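Local coordinates for nucleotidyltransferase-like protein (Exiguobacterium sibiricum, PDB 3C18) that is of unknown function but is probably a nucleotidyltransferase, joining a nucleotidyltransferase-like domain to substrate-binding-like and helix-turn-helix domains, at residues L43-D48 and N101-D106; V51-K56 and S76-L81; R132-G137 and I210-L215; G144-A149 and Q203-A208. All blocks are in the same frame, centred on the assembly; numbering follows the deposited sequence.

Interactions 1 and 2 lie in the nucleotidyltransferase-like part of the chain and reach the same mixed sheet, their centres about 12 Å apart. Interactions 3 and 4, on the other side of the chain's centre, share helix 201-218 in the substrate-binding-like part; their centres are about 11 Å apart, and G137 O packs on A149 CB at 3.5 Å. Interactions 1, 3 and 4 are mainly buried apolar packing, of isoleucine on tyrosine and leucine, phenylalanine on leucine and glutamate carbons, and isoleucine on a helix start. Interaction 2 lies nearer the surface and consists of an aromatic pair. The second subunit touches interactions 2 and 4, but not the segments of interactions 1 and 3.

Interaction 1 (L43-D48 and N101-D106); sequences LVITRD and NDYLTD
I45 meets Y103 and L104 where strand 40-46, inside the mixed five-stranded sheet of the nucleotidyltransferase-like domain, packs against the start of helix 103-110. The backbones stay well apart, with I45 CA and L104 CA separated by 9.1 Å, and side chains alone bridge the gap. I45 works with two branches. CG2 lies beside the phenol end of Y103, 3.6 Å from Y103 OH and 3.9 Å from Y103 CZ, an oblique approach to the ring. CD1 takes the second neighbour, L104 CD2, at 4.1 Å. The division of labour follows from the first torsion of I45 (chi1 -55°), which sets CG1 beside the backbone N and CG2 opposite that N. The tyrosine answers with CG trans to its own N (chi1 169°), and its side chain crosses that of I45 at about a right angle. An alanine in place of I45 is likely to open a gap between the tyrosine and leucine side chains, because the branches that reach each of them would be gone.

Further out, E72 and L75 of helix 72-81 touch both I45 and Y103, so a second helix borders the same cluster. The beginning of helix 103-110 is tied back to the sheet strand before it, since E99 bonds to L104 N through OE1 and to T105 OG1 through OE2. At the other end of the contact, strand 40-46 finishes in an ST turn: D48 N donates to T46 OG1 at 3.1 Å, with an N-H...O angle of 162°.

Interaction 2 (V51-K56 and S76-L81); sequences VEWTVK and SRWLIL
W53 and W78 form a T-shaped aromatic pair between the first residue of strand 53-60 and helix 72-81. The five-membered ring of W53 and the six-membered ring of W78 have centroids 5.5 Å apart, and their planes stand at 70°. The roles are unequal: W78 presents its edge and W53 its face. One carbon does the touching, W78 CH2, which sits 4.0 Å from W53 CD1 and equally far from W53 CG, and hence over the CG-CD1 bond rather than over the benzene half of that indole. With the two CA atoms 11.5 Å apart, both indoles are needed to span the distance. W53 places CG trans to its backbone N (chi1 160°), whereas W78 keeps CG beside its N (chi1 -75°) and sends its far end toward the strand.

Polar bonds act around the pair rather than across it. W53 NE1 is hydrogen-bonded to H68 ND1 on the adjacent strand 63-71, which would restrain the rotation of the ring whose face receives W78. On the helix, R77 NE forms a salt bridge with E251. Apolar packing within the helical segment sets L81 CD1 over the centre of the R77 guanidinium face, 3.4 Å above its plane.

Strand 53-60 is one of the two edge strands of the mixed sheet within this chain, antiparallel to 63-71. The second subunit packs here as well, with K253 NZ of that chain bonding to W53 O and its M244 resting on W53. Helix 72-81 in turn leans on helix 116-142, where L81 touches L121 and L125.

Interaction 3 (R132-G137 and I210-L215); sequences RRFQDG and IGLEHL
F134 turns its CG trans to its backbone N (chi1 167°), aiming the ring from helix 116-142 at L212 and E213 of helix 201-218. L212 keeps CG beside its own N, a turn that also brings L212 CD1 within 4.1 Å of F134 CD1, while its CB makes the nearer contact and the extended chain of E213 passes obliquely across the phenylalanine. The two segments run roughly antiparallel, as neighbours in the helical bundle of the substrate-binding-like domain.

The two partners divide the ring between its CD1 and CZ atoms, both coming in obliquely. F134 CD1 sits 3.7 Å from L212 CB; here the two side chains run antiparallel past one another. Farther along the ring, F134 CZ lies 3.7 Å from E213 CB and 3.9 Å from E213 CG, so the glutamate contributes mostly its aliphatic carbons. Its carboxylate plane is 53° from the ring plane, and E213 itself is exposed. L209 and L216 also touch F134; with L212 and E213 they occupy positions spaced i, i+3, i+4 and i+7, and the phenylalanine enters among them much as a knob enters a hole. Replacing F134 with an alanine would probably open a gap between the helices and leave L212 and the carbons of E213 without their apolar mate.

R133, the residue just before F134, turns its end away from this interface and toward helix 146-167, where its NE is bonded to H152 ND1. Its NH2 makes a salt bridge one turn along, 2.7 Å from D136 OD2, with the oxygen in the guanidinium plane but the nitrogen 45° out of the carboxylate plane.

Interaction 4 (G144-A149 and Q203-A208); sequences GNYYDA and QRIHLA
I205 of helix 201-218 points at Y146 and A149 in the first turn of helix 146-167, a helix-helix contact in the bundle of the substrate-binding-like domain. The two segments run in the same general sense, and A149 CA and I205 CA approach to 7.5 Å. I205 spreads its two branches over successive parts of that turn. The longer one, with CG1 beside the backbone N (chi1 -64°) and chi2 extended at 166°, carries CD1 to the base of the tyrosine: it lies 3.9 Å from Y146 CB and only 3.2 Å from Y146 O, a close methyl-carbonyl approach. The Y146 ring itself meets this methyl obliquely. The shorter branch serves A149, whose CB is 4.3 Å from I205 CG2, a looser contact.

F141 of helix 116-142 meets the Y146 ring edge-to-face and also touches I205, so three helices converge here. On another side of helix 146-167, D148 OD1 accepts from V176 N and W177 N of the second subunit, placing this helix start at the dimer interface.

Just past the preceding helix, G144 takes a positive phi in a Schellman motif, and N145 follows as the N-cap residue of the next. This tight reversal brings a backbone oxygen onto the tyrosine: G144 O stands 3.3 Å above the plane of the Y146 ring, offset toward its rim.

Interaction 1 (L43-D48 and N101-D106)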
# COMPACT_ATOMS: atom_id res chain seq x y z
N LEU A 43 17.02 -17.41 -2.90
CA LEU A 43 16.04 -17.11 -1.87
C LEU A 43 16.27 -18.00 -0.70
O LEU A 43 16.14 -19.22 -0.77
CB LEU A 43 14.60 -17.29 -2.40
CG LEU A 43 13.50 -17.20 -1.34
CD1 LEU A 43 13.33 -15.73 -0.86
CD2 LEU A 43 12.18 -17.76 -1.89
N VAL A 44 16.66 -17.36 0.39
CA VAL A 44 16.98 -18.05 1.64
C VAL A 44 15.87 -17.79 2.63
O VAL A 44 15.61 -16.66 2.97
CB VAL A 44 18.35 -17.54 2.24
CG1 VAL A 44 18.70 -18.27 3.49
CG2 VAL A 44 19.49 -17.67 1.18
N ILE A 45 15.18 -18.86 3.05
CA ILE A 45 14.14 -18.75 4.07
C ILE A 45 14.70 -19.19 5.41
O ILE A 45 15.28 -20.27 5.56
CB ILE A 45 12.86 -19.50 3.75
CG1 ILE A 45 12.33 -19.06 2.38
CG2 ILE A 45 11.77 -19.15 4.81
CD1 ILE A 45 12.96 -19.80 1.20
N THR A 46 14.49 -18.32 6.39
CA THR A 46 15.12 -18.44 7.68
C THR A 46 14.21 -18.05 8.85
O THR A 46 13.26 -17.27 8.70
CB THR A 46 16.37 -17.50 7.67
OG1 THR A 46 17.14 -17.70 8.84
CG2 THR A 46 15.97 -16.08 7.58
N ARG A 47 14.52 -18.62 10.01
CA ARG A 47 13.85 -18.29 11.26
C ARG A 47 14.74 -17.45 12.12
O ARG A 47 14.46 -17.18 13.28
CB ARG A 47 13.43 -19.52 12.03
CG ARG A 47 12.35 -20.28 11.38
CD ARG A 47 11.98 -21.50 12.18
NE ARG A 47 11.06 -22.32 11.41
CZ ARG A 47 10.69 -23.55 11.74
NH1 ARG A 47 11.17 -24.12 12.83
NH2 ARG A 47 9.84 -24.22 10.96
N ASP A 48 15.83 -17.00 11.53
CA ASP A 48 16.69 -16.03 12.20
C ASP A 48 15.79 -14.90 12.71
O ASP A 48 15.18 -14.17 11.92
CB ASP A 48 17.74 -15.46 11.22
CG ASP A 48 18.67 -14.41 11.85
OD1 ASP A 48 18.35 -13.85 12.91
OD2 ASP A 48 19.73 -14.14 11.26
N ASN A 101 13.41 -30.11 7.02
CA ASN A 101 12.05 -30.48 7.39
C ASN A 101 11.09 -30.41 6.20
O ASN A 101 9.91 -30.11 6.36
CB ASN A 101 11.56 -29.56 8.52
CG ASN A 101 12.41 -29.68 9.78
OD1 ASN A 101 12.86 -30.77 10.13
ND2 ASN A 101 12.63 -28.55 10.45
N ASP A 102 11.64 -30.67 5.03
CA ASP A 102 10.87 -30.72 3.79
C ASP A 102 10.09 -29.42 3.59
O ASP A 102 9.09 -29.36 2.90
CB ASP A 102 9.90 -31.89 3.83
CG ASP A 102 10.60 -33.23 3.71
OD1 ASP A 102 11.61 -33.32 2.97
OD2 ASP A 102 10.13 -34.21 4.35
N TYR A 103 10.59 -28.37 4.23
CA TYR A 103 9.92 -27.07 4.18
C TYR A 103 9.56 -26.61 2.76
O TYR A 103 8.42 -26.21 2.48
CB TYR A 103 10.74 -26.02 4.92
CG TYR A 103 10.23 -24.63 4.66
CD1 TYR A 103 9.14 -24.14 5.37
CD2 TYR A 103 10.81 -23.82 3.69
CE1 TYR A 103 8.64 -22.89 5.13
CE2 TYR A 103 10.32 -22.57 3.43
CZ TYR A 103 9.23 -22.10 4.16
OH TYR A 103 8.72 -20.83 3.93
N LEU A 104 10.51 -26.71 1.85
CA LEU A 104 10.30 -26.19 0.48
C LEU A 104 9.53 -27.17 -0.38
O LEU A 104 8.79 -26.77 -1.25
CB LEU A 104 11.60 -25.80 -0.20
CG LEU A 104 12.21 -24.50 0.28
CD1 LEU A 104 13.60 -24.31 -0.34
CD2 LEU A 104 11.29 -23.32 -0.06
N THR A 105 9.71 -28.46 -0.12
CA THR A 105 9.01 -29.48 -0.90
C THR A 105 7.51 -29.40 -0.61
O THR A 105 6.67 -29.47 -1.51
CB THR A 105 9.55 -30.92 -0.64
OG1 THR A 105 10.84 -31.06 -1.25
CG2 THR A 105 8.60 -31.98 -1.21
N ASP A 106 7.20 -29.19 0.66
CA ASP A 106 5.82 -29.08 1.11
C ASP A 106 5.22 -27.78 0.62
O ASP A 106 4.05 -27.72 0.28
CB ASP A 106 5.72 -29.05 2.64
CG ASP A 106 6.02 -30.38 3.27
OD1 ASP A 106 6.23 -31.38 2.53
OD2 ASP A 106 6.04 -30.42 4.53

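Interaction 2 (V51-K56 and S76-L81)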
# COMPACT_ATOMS: atom_id res chain seq x y z
N VAL A 51 15.83 -11.29 11.44
CA VAL A 51 15.48 -11.08 10.04
C VAL A 51 13.99 -10.87 9.74
O VAL A 51 13.11 -11.59 10.22
CB VAL A 51 15.97 -12.26 9.15
CG1 VAL A 51 15.45 -12.07 7.74
CG2 VAL A 51 17.50 -12.36 9.13
N GLU A 52 13.74 -9.85 8.93
CA GLU A 52 12.43 -9.64 8.37
C GLU A 52 12.57 -9.99 6.88
O GLU A 52 12.15 -11.04 6.39
CB GLU A 52 12.04 -8.18 8.55
CG GLU A 52 10.55 -7.95 8.71
CD GLU A 52 10.10 -8.07 10.19
OE1 GLU A 52 10.61 -7.28 11.03
OE2 GLU A 52 9.23 -8.93 10.50
N TRP A 53 13.13 -9.04 6.13
CA TRP A 53 13.53 -9.30 4.75
C TRP A 53 14.69 -8.38 4.37
O TRP A 53 14.65 -7.18 4.61
CB TRP A 53 12.36 -9.08 3.81
CG TRP A 53 12.75 -8.86 2.39
CD1 TRP A 53 13.24 -9.80 1.52
CD2 TRP A 53 12.72 -7.63 1.66
NE1 TRP A 53 13.53 -9.22 0.30
CE2 TRP A 53 13.22 -7.89 0.37
CE3 TRP A 53 12.31 -6.34 1.98
CZ2 TRP A 53 13.32 -6.91 -0.61
CZ3 TRP A 53 12.41 -5.37 1.01
CH2 TRP A 53 12.89 -5.67 -0.29
N THR A 54 15.72 -8.96 3.79
CA THR A 54 16.88 -8.17 3.33
C THR A 54 17.48 -8.75 2.08
O THR A 54 17.07 -9.83 1.61
CB THR A 54 17.98 -7.95 4.44
OG1 THR A 54 18.94 -6.96 3.99
CG2 THR A 54 18.68 -9.26 4.83
N VAL A 55 18.39 -7.99 1.49
CA VAL A 55 19.03 -8.37 0.21
C VAL A 55 20.54 -8.11 0.25
O VAL A 55 21.01 -7.15 0.85
CB VAL A 55 18.46 -7.62 -0.97
CG1 VAL A 55 19.15 -8.07 -2.29
CG2 VAL A 55 16.95 -7.75 -1.02
N LYS A 56 21.26 -9.01 -0.38
CA LYS A 56 22.72 -8.95 -0.52
C LYS A 56 23.05 -9.23 -2.00
O LYS A 56 22.37 -10.00 -2.64
CB LYS A 56 23.36 -10.01 0.37
CG LYS A 56 22.87 -9.99 1.82
CD LYS A 56 23.60 -11.01 2.68
CE LYS A 56 22.96 -11.15 4.08
NZ LYS A 56 23.81 -11.82 5.14
N SER A 76 5.35 -16.29 4.61
CA SER A 76 4.07 -16.99 4.82
C SER A 76 2.94 -16.00 4.60
O SER A 76 2.00 -16.23 3.87
CB SER A 76 4.04 -17.58 6.24
OG SER A 76 2.75 -18.02 6.59
N ARG A 77 3.09 -14.88 5.26
CA ARG A 77 2.15 -13.78 5.14
C ARG A 77 2.01 -13.28 3.72
O ARG A 77 0.92 -13.00 3.28
CB ARG A 77 2.58 -12.61 6.01
CG ARG A 77 1.62 -11.45 5.94
CD ARG A 77 1.89 -10.46 7.05
NE ARG A 77 1.09 -9.27 6.84
CZ ARG A 77 1.31 -8.39 5.87
NH1 ARG A 77 2.30 -8.57 5.00
NH2 ARG A 77 0.52 -7.35 5.74
N TRP A 78 3.12 -13.16 3.00
CA TRP A 78 3.06 -12.71 1.61
C TRP A 78 2.21 -13.66 0.81
O TRP A 78 1.45 -13.28 -0.09
CB TRP A 78 4.42 -12.68 0.92
CG TRP A 78 5.31 -11.56 1.33
CD1 TRP A 78 4.93 -10.40 1.90
CD2 TRP A 78 6.74 -11.45 1.12
NE1 TRP A 78 6.02 -9.60 2.12
CE2 TRP A 78 7.14 -10.21 1.62
CE3 TRP A 78 7.70 -12.29 0.53
CZ2 TRP A 78 8.47 -9.77 1.60
CZ3 TRP A 78 9.02 -11.86 0.49
CH2 TRP A 78 9.39 -10.60 1.03
N LEU A 79 2.37 -14.93 1.12
CA LEU A 79 1.73 -15.98 0.33
C LEU A 79 0.24 -16.04 0.71
O LEU A 79 -0.62 -16.27 -0.13
CB LEU A 79 2.42 -17.34 0.52
CG LEU A 79 3.86 -17.47 0.01
CD1 LEU A 79 4.38 -18.85 0.31
CD2 LEU A 79 3.95 -17.18 -1.49
N ILE A 80 -0.03 -15.78 1.99
CA ILE A 80 -1.41 -15.83 2.51
C ILE A 80 -2.25 -14.73 1.90
O ILE A 80 -3.42 -14.92 1.60
CB ILE A 80 -1.44 -15.71 4.05
CG1 ILE A 80 -1.07 -17.06 4.68
CG2 ILE A 80 -2.83 -15.29 4.54
CD1 ILE A 80 -1.02 -17.03 6.21
N LEU A 81 -1.60 -13.59 1.70
CA LEU A 81 -2.26 -12.38 1.24
C LEU A 81 -2.11 -12.19 -0.26
O LEU A 81 -2.71 -11.30 -0.83
CB LEU A 81 -1.73 -11.15 1.96
CG LEU A 81 -1.86 -11.10 3.48
CD1 LEU A 81 -1.26 -9.86 4.11
CD2 LEU A 81 -3.35 -11.18 3.75

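Interaction 3 (R132-G137 and I210-L215)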
# COMPACT_ATOMS: atom_id res chain seq x y z
N ARG A 132 -13.76 1.86 -0.85
CA ARG A 132 -13.11 3.14 -0.53
C ARG A 132 -12.87 3.96 -1.78
O ARG A 132 -13.08 5.18 -1.82
CB ARG A 132 -11.79 2.90 0.19
CG ARG A 132 -11.09 4.14 0.64
CD ARG A 132 -11.81 4.80 1.85
NE ARG A 132 -11.87 3.92 3.03
CZ ARG A 132 -10.93 3.86 3.98
NH1 ARG A 132 -9.84 4.61 3.87
NH2 ARG A 132 -11.07 3.04 5.02
N ARG A 133 -12.44 3.30 -2.85
CA ARG A 133 -12.22 4.01 -4.13
C ARG A 133 -13.54 4.52 -4.71
O ARG A 133 -13.63 5.64 -5.25
CB ARG A 133 -11.44 3.15 -5.13
CG ARG A 133 -10.02 2.81 -4.71
CD ARG A 133 -9.03 3.97 -4.83
NE ARG A 133 -9.20 5.01 -3.82
CZ ARG A 133 -8.84 4.89 -2.54
NH1 ARG A 133 -8.26 3.79 -2.10
NH2 ARG A 133 -9.08 5.87 -1.69
N PHE A 134 -14.57 3.71 -4.57
CA PHE A 134 -15.92 4.08 -5.05
C PHE A 134 -16.43 5.31 -4.30
O PHE A 134 -16.91 6.28 -4.85
CB PHE A 134 -16.89 2.91 -4.91
CG PHE A 134 -18.33 3.30 -5.08
CD1 PHE A 134 -18.87 3.51 -6.34
CD2 PHE A 134 -19.15 3.44 -3.98
CE1 PHE A 134 -20.18 3.89 -6.48
CE2 PHE A 134 -20.46 3.80 -4.13
CZ PHE A 134 -20.97 4.02 -5.39
N GLN A 135 -16.27 5.29 -3.00
CA GLN A 135 -16.75 6.42 -2.17
C GLN A 135 -16.02 7.70 -2.49
O GLN A 135 -16.62 8.78 -2.54
CB GLN A 135 -16.62 6.07 -0.68
CG GLN A 135 -17.68 5.02 -0.30
CD GLN A 135 -17.51 4.50 1.11
OE1 GLN A 135 -16.44 4.63 1.73
NE2 GLN A 135 -18.57 3.88 1.62
N ASP A 136 -14.74 7.60 -2.77
CA ASP A 136 -13.93 8.80 -3.02
C ASP A 136 -14.35 9.32 -4.36
O ASP A 136 -14.45 10.53 -4.59
CB ASP A 136 -12.42 8.51 -3.06
CG ASP A 136 -11.81 8.34 -1.69
OD1 ASP A 136 -12.53 8.44 -0.67
OD2 ASP A 136 -10.60 8.10 -1.63
N GLY A 137 -14.52 8.38 -5.28
CA GLY A 137 -14.91 8.68 -6.65
C GLY A 137 -16.23 9.41 -6.72
O GLY A 137 -16.41 10.36 -7.48
N ILE A 210 -22.57 4.40 -11.55
CA ILE A 210 -23.86 3.69 -11.49
C ILE A 210 -23.59 2.19 -11.48
O ILE A 210 -24.04 1.47 -10.60
CB ILE A 210 -24.75 3.99 -12.70
CG1 ILE A 210 -25.23 5.44 -12.66
CG2 ILE A 210 -25.94 3.05 -12.75
CD1 ILE A 210 -25.55 5.88 -11.30
N GLY A 211 -22.79 1.77 -12.45
CA GLY A 211 -22.43 0.36 -12.62
C GLY A 211 -21.70 -0.18 -11.45
O GLY A 211 -21.95 -1.28 -10.99
N LEU A 212 -20.76 0.61 -10.93
CA LEU A 212 -20.00 0.21 -9.74
C LEU A 212 -20.91 -0.01 -8.55
O LEU A 212 -20.66 -0.90 -7.69
CB LEU A 212 -18.96 1.26 -9.33
CG LEU A 212 -17.58 1.25 -9.99
CD1 LEU A 212 -16.83 2.60 -9.77
CD2 LEU A 212 -16.78 0.10 -9.47
N GLU A 213 -21.91 0.85 -8.41
CA GLU A 213 -22.72 0.82 -7.18
C GLU A 213 -23.56 -0.44 -7.21
O GLU A 213 -23.81 -1.08 -6.19
CB GLU A 213 -23.59 2.06 -7.04
CG GLU A 213 -24.37 2.08 -5.74
CD GLU A 213 -25.05 3.41 -5.46
OE1 GLU A 213 -25.07 4.26 -6.39
OE2 GLU A 213 -25.54 3.62 -4.33
N HIS A 214 -23.96 -0.80 -8.40
CA HIS A 214 -24.76 -2.00 -8.63
C HIS A 214 -23.96 -3.25 -8.31
O HIS A 214 -24.38 -4.12 -7.55
CB HIS A 214 -25.19 -2.04 -10.09
CG HIS A 214 -26.09 -3.17 -10.42
ND1 HIS A 214 -27.24 -3.45 -9.71
CD2 HIS A 214 -26.06 -4.07 -11.44
CE1 HIS A 214 -27.86 -4.49 -10.25
NE2 HIS A 214 -27.16 -4.88 -11.30
N LEU A 215 -22.78 -3.34 -8.91
CA LEU A 215 -21.89 -4.52 -8.76
C LEU A 215 -21.36 -4.68 -7.33
O LEU A 215 -21.05 -5.78 -6.84
CB LEU A 215 -20.76 -4.47 -9.79
CG LEU A 215 -21.31 -4.62 -11.21
CD1 LEU A 215 -20.27 -4.57 -12.29
CD2 LEU A 215 -22.05 -5.90 -11.31

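Interaction 4 (G144-A149 and Q203-A208)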
# COMPACT_ATOMS: atom_id res chain seq x y z
N GLY A 144 -17.39 18.22 -8.31
CA GLY A 144 -16.99 18.74 -9.62
C GLY A 144 -15.54 18.51 -9.98
O GLY A 144 -15.03 19.05 -10.97
N ASN A 145 -14.87 17.67 -9.19
CA ASN A 145 -13.45 17.31 -9.46
C ASN A 145 -13.36 16.06 -10.33
O ASN A 145 -13.06 15.01 -9.86
CB ASN A 145 -12.69 17.05 -8.16
CG ASN A 145 -12.72 18.23 -7.21
OD1 ASN A 145 -12.96 18.06 -6.02
ND2 ASN A 145 -12.49 19.42 -7.73
N TYR A 146 -13.57 16.22 -11.62
CA TYR A 146 -13.80 15.09 -12.53
C TYR A 146 -12.54 14.29 -12.85
O TYR A 146 -12.59 13.09 -12.97
CB TYR A 146 -14.48 15.54 -13.82
CG TYR A 146 -15.81 16.24 -13.52
CD1 TYR A 146 -16.82 15.56 -12.86
CD2 TYR A 146 -16.03 17.57 -13.86
CE1 TYR A 146 -18.01 16.16 -12.56
CE2 TYR A 146 -17.22 18.19 -13.56
CZ TYR A 146 -18.21 17.47 -12.89
OH TYR A 146 -19.40 18.05 -12.56
N TYR A 147 -11.41 14.98 -13.01
CA TYR A 147 -10.16 14.27 -13.37
C TYR A 147 -9.71 13.38 -12.23
O TYR A 147 -9.23 12.28 -12.42
CB TYR A 147 -9.06 15.23 -13.75
CG TYR A 147 -9.26 15.78 -15.13
CD1 TYR A 147 -9.05 14.98 -16.23
CD2 TYR A 147 -9.66 17.07 -15.33
CE1 TYR A 147 -9.24 15.46 -17.52
CE2 TYR A 147 -9.85 17.57 -16.61
CZ TYR A 147 -9.63 16.76 -17.70
OH TYR A 147 -9.82 17.26 -18.98
N ASP A 148 -9.95 13.88 -11.05
CA ASP A 148 -9.62 13.16 -9.81
C ASP A 148 -10.60 12.02 -9.51
O ASP A 148 -10.25 10.96 -9.02
CB ASP A 148 -9.57 14.16 -8.66
CG ASP A 148 -8.34 15.05 -8.71
OD1 ASP A 148 -7.25 14.53 -8.42
OD2 ASP A 148 -8.46 16.24 -9.02
N ALA A 149 -11.86 12.26 -9.83
CA ALA A 149 -12.89 11.23 -9.64
C ALA A 149 -12.62 10.07 -10.56
O ALA A 149 -12.77 8.90 -10.21
CB ALA A 149 -14.30 11.80 -9.91
N GLN A 203 -20.17 12.38 -17.97
CA GLN A 203 -21.13 11.33 -18.22
C GLN A 203 -20.49 9.96 -18.05
O GLN A 203 -21.06 9.08 -17.42
CB GLN A 203 -21.76 11.46 -19.59
CG GLN A 203 -22.88 10.49 -19.81
CD GLN A 203 -24.09 10.79 -18.93
OE1 GLN A 203 -24.57 11.92 -18.89
NE2 GLN A 203 -24.59 9.77 -18.24
N ARG A 204 -19.28 9.79 -18.58
CA ARG A 204 -18.67 8.44 -18.53
C ARG A 204 -18.38 8.06 -17.07
O ARG A 204 -18.56 6.92 -16.66
CB ARG A 204 -17.45 8.31 -19.41
CG ARG A 204 -16.28 9.09 -18.89
CD ARG A 204 -15.09 8.96 -19.82
NE ARG A 204 -15.37 9.51 -21.13
CZ ARG A 204 -14.53 9.45 -22.14
NH1 ARG A 204 -13.37 8.84 -21.98
NH2 ARG A 204 -14.86 9.97 -23.30
N ILE A 205 -17.97 9.04 -16.28
CA ILE A 205 -17.69 8.80 -14.86
C ILE A 205 -18.97 8.46 -14.13
O ILE A 205 -19.03 7.62 -13.26
CB ILE A 205 -17.03 10.05 -14.15
CG1 ILE A 205 -15.66 10.37 -14.74
CG2 ILE A 205 -16.90 9.83 -12.66
CD1 ILE A 205 -15.15 11.74 -14.33
N HIS A 206 -20.02 9.18 -14.47
CA HIS A 206 -21.31 9.01 -13.80
C HIS A 206 -21.87 7.61 -14.09
O HIS A 206 -22.43 6.93 -13.23
CB HIS A 206 -22.30 10.05 -14.33
CG HIS A 206 -23.70 9.86 -13.85
ND1 HIS A 206 -24.07 10.08 -12.53
CD2 HIS A 206 -24.83 9.49 -14.50
CE1 HIS A 206 -25.36 9.85 -12.40
NE2 HIS A 206 -25.84 9.48 -13.58
N LEU A 207 -21.75 7.21 -15.35
CA LEU A 207 -22.21 5.88 -15.78
C LEU A 207 -21.40 4.75 -15.10
O LEU A 207 -21.93 3.71 -14.68
CB LEU A 207 -22.08 5.76 -17.29
CG LEU A 207 -23.13 6.50 -18.11
CD1 LEU A 207 -22.93 6.09 -19.56
CD2 LEU A 207 -24.54 6.17 -17.63
N ALA A 208 -20.10 5.00 -14.94
CA ALA A 208 -19.23 4.04 -14.26
C ALA A 208 -19.59 3.98 -12.80
O ALA A 208 -19.56 2.91 -12.21
CB ALA A 208 -17.75 4.41 -14.45